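Local coordinates for protein bifunctional pinoresinol-lariciresinol reductase 1 (Thuja plicata, PDB 1QYD) that reduces (-)-pinoresinol to (-)-lariciresinol and on to (+)-secoisolariciresinol in lignan biosynthesis, taking the 4R-hydride from NADPH, and works as a dimer, at residues S157-A161 with G162-G166; N225-S228 with Q229-I233. One frame throughout, in Å; residues are numbered along the deposited sequence.

Contact 1 of 2, residues S157-A161 with G162-G166; sequences SNMFA and GYFAG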
ATOM      1  N   SER A 157     -22.276  -6.197  -0.840  1.00  9.41           N
ATOM      2  CA  SER A 157     -23.432  -5.555  -1.430  1.00  8.69           C
ATOM      3  C   SER A 157     -23.411  -5.352  -2.943  1.00 10.56           C
ATOM      4  O   SER A 157     -24.358  -4.877  -3.553  1.00  4.92           O
ATOM      5  CB  SER A 157     -23.569  -4.249  -0.686  1.00  5.87           C
ATOM      6  OG  SER A 157     -22.449  -3.411  -0.958  1.00  8.24           O
ATOM      7  N   ASN A 158     -22.271  -5.699  -3.534  1.00 16.29           N
ATOM      8  CA  ASN A 158     -21.989  -5.743  -4.970  1.00 19.04           C
ATOM      9  C   ASN A 158     -21.797  -4.438  -5.752  1.00 20.16           C
ATOM     10  O   ASN A 158     -20.985  -3.601  -5.341  1.00 26.48           O
ATOM     11  CB  ASN A 158     -23.082  -6.634  -5.636  1.00 17.96           C
ATOM     12  CG  ASN A 158     -23.075  -8.072  -5.093  1.00 23.68           C
ATOM     13  OD1 ASN A 158     -24.088  -8.599  -4.599  1.00 24.33           O
ATOM     14  ND2 ASN A 158     -21.908  -8.724  -5.152  1.00 11.66           N
ATOM     15  N   MET A 159     -22.448  -4.228  -6.900  1.00 17.99           N
ATOM     16  CA  MET A 159     -22.174  -3.063  -7.710  1.00 15.18           C
ATOM     17  C   MET A 159     -23.154  -1.983  -7.400  1.00 13.59           C
ATOM     18  O   MET A 159     -24.359  -2.246  -7.361  1.00 11.91           O
ATOM     19  CB  MET A 159     -22.269  -3.366  -9.214  1.00 15.77           C
ATOM     20  CG  MET A 159     -21.136  -4.237  -9.742  1.00 13.26           C
ATOM     21  SD  MET A 159     -21.219  -4.491 -11.525  1.00 21.01           S
ATOM     22  CE  MET A 159     -22.439  -5.747 -11.481  1.00  7.84           C
ATOM     23  N   PHE A 160     -22.624  -0.773  -7.165  1.00  9.99           N
ATOM     24  CA  PHE A 160     -23.514   0.350  -6.944  1.00 13.42           C
ATOM     25  C   PHE A 160     -23.921   0.737  -8.356  1.00 12.34           C
ATOM     26  O   PHE A 160     -23.098   0.818  -9.260  1.00 17.15           O
ATOM     27  CB  PHE A 160     -22.819   1.557  -6.268  1.00 15.61           C
ATOM     28  CG  PHE A 160     -22.070   1.319  -4.952  1.00 14.01           C
ATOM     29  CD1 PHE A 160     -22.590   0.504  -3.944  1.00 14.59           C
ATOM     30  CD2 PHE A 160     -20.811   1.909  -4.786  1.00 12.75           C
ATOM     31  CE1 PHE A 160     -21.824   0.287  -2.791  1.00 22.33           C
ATOM     32  CE2 PHE A 160     -20.059   1.684  -3.634  1.00  7.62           C
ATOM     33  CZ  PHE A 160     -20.563   0.871  -2.634  1.00  5.78           C
ATOM     34  N   ALA A 161     -25.211   0.925  -8.586  1.00 11.11           N
ATOM     35  CA  ALA A 161     -25.725   1.238  -9.903  1.00  7.73           C
ATOM     36  C   ALA A 161     -25.189   2.548 -10.485  1.00 11.47           C
ATOM     37  O   ALA A 161     -24.891   2.640 -11.668  1.00 13.09           O
ATOM     38  CB  ALA A 161     -27.203   1.256  -9.751  1.00  8.26           C
ATOM     39  N   GLY A 162     -24.967   3.578  -9.669  1.00 13.02           N
ATOM     40  CA  GLY A 162     -24.366   4.818 -10.130  1.00 11.86           C
ATOM     41  C   GLY A 162     -22.864   4.756 -10.315  1.00 10.86           C
ATOM     42  O   GLY A 162     -22.181   5.772 -10.273  1.00 12.69           O
ATOM     43  N   TYR A 163     -22.321   3.568 -10.492  1.00 13.44           N
ATOM     44  CA  TYR A 163     -20.902   3.393 -10.721  1.00 12.53           C
ATOM     45  C   TYR A 163     -20.722   2.438 -11.883  1.00 18.23           C
ATOM     46  O   TYR A 163     -19.718   2.517 -12.587  1.00 18.97           O
ATOM     47  CB  TYR A 163     -20.235   2.796  -9.503  1.00 12.52           C
ATOM     48  CG  TYR A 163     -19.277   3.754  -8.847  1.00 16.74           C
ATOM     49  CD1 TYR A 163     -18.066   4.063  -9.457  1.00 23.72           C
ATOM     50  CD2 TYR A 163     -19.634   4.353  -7.644  1.00 24.12           C
ATOM     51  CE1 TYR A 163     -17.212   4.988  -8.858  1.00 32.89           C
ATOM     52  CE2 TYR A 163     -18.790   5.278  -7.030  1.00 27.62           C
ATOM     53  CZ  TYR A 163     -17.591   5.580  -7.651  1.00 32.29           C
ATOM     54  OH  TYR A 163     -16.758   6.479  -7.057  1.00 32.81           O
ATOM     55  N   PHE A 164     -21.666   1.501 -12.069  1.00 18.11           N
ATOM     56  CA  PHE A 164     -21.560   0.547 -13.157  1.00 21.81           C
ATOM     57  C   PHE A 164     -22.723   0.637 -14.131  1.00 21.58           C
ATOM     58  O   PHE A 164     -22.534   0.326 -15.294  1.00 19.96           O
ATOM     59  CB  PHE A 164     -21.406  -0.904 -12.570  1.00 18.56           C
ATOM     60  CG  PHE A 164     -20.013  -1.114 -11.965  1.00 16.61           C
ATOM     61  CD1 PHE A 164     -19.819  -1.031 -10.574  1.00 19.22           C
ATOM     62  CD2 PHE A 164     -18.905  -1.276 -12.798  1.00 11.60           C
ATOM     63  CE1 PHE A 164     -18.534  -1.092 -10.029  1.00  5.45           C
ATOM     64  CE2 PHE A 164     -17.625  -1.334 -12.255  1.00  9.53           C
ATOM     65  CZ  PHE A 164     -17.444  -1.238 -10.873  1.00  8.54           C
ATOM     66  N   ALA A 165     -23.922   1.058 -13.746  1.00 21.60           N
ATOM     67  CA  ALA A 165     -25.035   1.217 -14.688  1.00 27.66           C
ATOM     68  C   ALA A 165     -25.173   2.619 -15.251  1.00 30.68           C
ATOM     69  O   ALA A 165     -25.967   2.923 -16.150  1.00 31.23           O
ATOM     70  CB  ALA A 165     -26.365   0.919 -14.050  1.00 25.09           C
ATOM     71  N   GLY A 166     -24.424   3.507 -14.594  1.00 34.36           N
ATOM     72  CA  GLY A 166     -24.308   4.895 -14.991  1.00 27.57           C
ATOM     73  C   GLY A 166     -23.474   4.889 -16.233  1.00 22.44           C
ATOM     74  O   GLY A 166     -23.968   5.183 -17.304  1.00 20.15           O
TER
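Y163 meets the F160 ring at its edge: CD2 of Y163 lies near the plane of that ring, 3.9 Å from F160 CD2, with the two side chains running alongside each other in the same direction. The ring of F164 is approached differently. The M159 and F164 side chains cross at about a right angle, and M159 comes to the ring obliquely, its CG 3.6 Å from F164 CD1. M159 SD makes a Met-aromatic contact, 4.2 Å from the F164 ring centroid. M159 CG stands anti to the carbonyl carbon (chi1 -71°), and the bend at chi3 (-80°) turns CE away from the F164 ring, leaving CG and SD to make the contact. W194 of strand 191-195 and L272 and I275 of helix 272-275 also touch F164. With an alanine at F164, M159 SD would probably lose its aromatic partner and a gap would be likely to open beside W194 and I275.

The backbone here turns from strand into a short helix. F160, at the N-cap position, accepts two bonds on its carbonyl: F164 N lies nearly along the C=O axis at 3.2 Å, while Y163 N sits well above the carbonyl plane. One residue on, A161 O takes A165 N at 2.8 Å and, weakly, G166 N.

As the strand ends, amides of the turn thus take up both carbonyls, and the side chains make apolar contacts. Those of F160 and F164 each come within about 4 Å of a residue inferred to bind NADP(+) (I16) and substrate (H271) respectively, consistent with a place beside the active site.

Contact 2 of 2, residues N225-S228 with Q229-I233; sequences NILS and QKEVI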
ATOM      1  N   ASN A 225     -32.497  -7.537  -9.966  1.00 16.03           N
ATOM      2  CA  ASN A 225     -31.285  -6.940 -10.453  1.00  5.11           C
ATOM      3  C   ASN A 225     -30.172  -7.951 -10.558  1.00  7.94           C
ATOM      4  O   ASN A 225     -29.020  -7.539 -10.448  1.00  9.51           O
ATOM      5  CB  ASN A 225     -30.849  -5.819  -9.543  1.00  7.31           C
ATOM      6  CG  ASN A 225     -31.896  -4.748  -9.270  1.00 16.13           C
ATOM      7  OD1 ASN A 225     -33.096  -4.906  -9.542  1.00 18.74           O
ATOM      8  ND2 ASN A 225     -31.411  -3.639  -8.694  1.00 11.40           N
ATOM      9  N   ILE A 226     -30.410  -9.276 -10.741  1.00 12.65           N
ATOM     10  CA  ILE A 226     -29.280 -10.178 -11.023  1.00 12.13           C
ATOM     11  C   ILE A 226     -29.194 -10.279 -12.556  1.00 17.23           C
ATOM     12  O   ILE A 226     -29.650 -11.202 -13.259  1.00 24.74           O
ATOM     13  CB  ILE A 226     -29.491 -11.568 -10.430  1.00 11.90           C
ATOM     14  CG1 ILE A 226     -29.756 -11.519  -8.927  1.00 17.81           C
ATOM     15  CG2 ILE A 226     -28.218 -12.356 -10.757  1.00  8.98           C
ATOM     16  CD1 ILE A 226     -30.473 -12.734  -8.317  1.00 14.74           C
ATOM     17  N   LEU A 227     -28.534  -9.235 -13.055  1.00 12.85           N
ATOM     18  CA  LEU A 227     -28.470  -9.001 -14.470  1.00  7.96           C
ATOM     19  C   LEU A 227     -27.078  -8.962 -15.051  1.00  9.94           C
ATOM     20  O   LEU A 227     -26.100  -8.496 -14.467  1.00  7.64           O
ATOM     21  CB  LEU A 227     -29.187  -7.706 -14.739  1.00  2.00           C
ATOM     22  CG  LEU A 227     -30.591  -7.576 -14.228  1.00  2.00           C
ATOM     23  CD1 LEU A 227     -31.050  -6.150 -14.335  1.00  2.00           C
ATOM     24  CD2 LEU A 227     -31.450  -8.523 -14.983  1.00 10.26           C
ATOM     25  N   SER A 228     -27.054  -9.492 -16.268  1.00 12.56           N
ATOM     26  CA  SER A 228     -25.846  -9.511 -17.053  1.00 11.11           C
ATOM     27  C   SER A 228     -25.556  -8.112 -17.572  1.00  7.49           C
ATOM     28  O   SER A 228     -26.370  -7.203 -17.395  1.00  2.00           O
ATOM     29  CB  SER A 228     -26.010 -10.522 -18.213  1.00 16.69           C
ATOM     30  OG  SER A 228     -27.037 -10.326 -19.191  1.00 16.16           O
ATOM     31  N   GLN A 229     -24.388  -7.943 -18.204  1.00  7.62           N
ATOM     32  CA  GLN A 229     -23.954  -6.657 -18.739  1.00  9.36           C
ATOM     33  C   GLN A 229     -24.831  -6.099 -19.835  1.00 12.92           C
ATOM     34  O   GLN A 229     -25.216  -4.936 -19.810  1.00 16.93           O
ATOM     35  CB  GLN A 229     -22.557  -6.750 -19.303  1.00 11.48           C
ATOM     36  CG  GLN A 229     -22.063  -5.356 -19.713  1.00  7.35           C
ATOM     37  CD  GLN A 229     -20.698  -5.427 -20.348  1.00  2.85           C
ATOM     38  OE1 GLN A 229     -20.103  -6.494 -20.526  1.00  5.18           O
ATOM     39  NE2 GLN A 229     -20.212  -4.246 -20.704  1.00  9.13           N
ATOM     40  N   LYS A 230     -25.056  -6.995 -20.795  1.00 15.57           N
ATOM     41  CA  LYS A 230     -25.877  -6.814 -21.963  1.00 11.86           C
ATOM     42  C   LYS A 230     -27.306  -6.529 -21.521  1.00  9.48           C
ATOM     43  O   LYS A 230     -27.940  -5.643 -22.084  1.00 19.67           O
ATOM     44  CB  LYS A 230     -25.698  -8.109 -22.742  1.00 22.08           C
ATOM     45  CG  LYS A 230     -26.198  -8.402 -24.153  1.00 27.20           C
ATOM     46  CD  LYS A 230     -25.781  -9.870 -24.435  1.00 32.29           C
ATOM     47  CE  LYS A 230     -26.297 -10.450 -25.778  1.00 38.24           C
ATOM     48  NZ  LYS A 230     -26.211 -11.908 -25.884  1.00 30.18           N
ATOM     49  N   GLU A 231     -27.872  -7.202 -20.524  1.00  2.37           N
ATOM     50  CA  GLU A 231     -29.223  -6.880 -20.124  1.00  5.18           C
ATOM     51  C   GLU A 231     -29.416  -5.551 -19.469  1.00 10.31           C
ATOM     52  O   GLU A 231     -30.567  -5.127 -19.429  1.00 17.06           O
ATOM     53  CB  GLU A 231     -29.785  -7.826 -19.149  1.00 11.57           C
ATOM     54  CG  GLU A 231     -29.892  -9.247 -19.637  1.00 16.78           C
ATOM     55  CD  GLU A 231     -30.341 -10.086 -18.466  1.00 21.72           C
ATOM     56  OE1 GLU A 231     -29.495 -10.468 -17.657  1.00 21.21           O
ATOM     57  OE2 GLU A 231     -31.545 -10.313 -18.352  1.00 30.31           O
ATOM     58  N   VAL A 232     -28.374  -4.931 -18.883  1.00 15.33           N
ATOM     59  CA  VAL A 232     -28.455  -3.558 -18.355  1.00 19.54           C
ATOM     60  C   VAL A 232     -28.294  -2.566 -19.522  1.00 18.33           C
ATOM     61  O   VAL A 232     -28.880  -1.479 -19.513  1.00 20.20           O
ATOM     62  CB  VAL A 232     -27.350  -3.302 -17.265  1.00 23.03           C
ATOM     63  CG1 VAL A 232     -27.183  -1.815 -16.830  1.00  6.66           C
ATOM     64  CG2 VAL A 232     -27.782  -4.137 -16.072  1.00 17.27           C
ATOM     65  N   ILE A 233     -27.515  -2.938 -20.552  1.00 13.20           N
ATOM     66  CA  ILE A 233     -27.414  -2.156 -21.760  1.00 10.82           C
ATOM     67  C   ILE A 233     -28.782  -2.162 -22.364  1.00 11.68           C
ATOM     68  O   ILE A 233     -29.188  -1.132 -22.874  1.00 19.46           O
ATOM     69  CB  ILE A 233     -26.470  -2.740 -22.774  1.00  2.56           C
ATOM     70  CG1 ILE A 233     -25.077  -2.893 -22.180  1.00  7.21           C
ATOM     71  CG2 ILE A 233     -26.448  -1.812 -23.972  1.00 13.24           C
ATOM     72  CD1 ILE A 233     -23.860  -3.260 -23.062  1.00  2.00           C
TER
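S228 and E231 hold each other in a capping box at the start of helix 229-241. One carboxylate oxygen does most of the work: E231 OE1 accepts S228 N at 3.0 Å in a nearly straight bond (170°) and S228 OG at 2.9 Å. The two donors reach it on its anti side from opposite faces of the carboxylate plane. In return E231 N gives a weak bond to S228 OG at 3.5 Å. With chi1 of 61°, the hydroxyl stands between the backbone N and the carbonyl carbon, where it can serve both the carboxylate and the first turn of the helix.

Alongside, L227 crosses the E231 side chain at about a right angle, its CD2 3.8 Å from E231 OE2, and L227 CB lies 4.1 Å from V232 CG2. From outside the two segments, K191 adds a salt bridge to the same E231 OE1, which would probably favour the charged carboxylate, and its NZ also bonds I226 O. The Q229 amide is held by Y185 N through OE1.

Strand 226-228 runs antiparallel to strand 191-195 and meets the helix segment at 91°, a sharp corner against which helix 305-309 packs, L309 touching V232 and M305 touching N225.

In the fold
Contact 1 comes first along the chain and closes before contact 2 opens; their centres lie 11 Å apart. Each is a corner where a strand passes into a helix, and the two strands, 159-160 and 226-228, form the outer members of one three-stranded mixed sheet with 191-195 between them. W194 on that middle strand reaches both corners. They also meet directly, A165 CB lying 4.0 Å from V232 CG1, and helix 305-309 packs on both. Contact 1 lies beside the residues inferred to bind cofactor and substrate, at one edge strand of this small sheet, whereas contact 2 sits at the other edge strand, away from them.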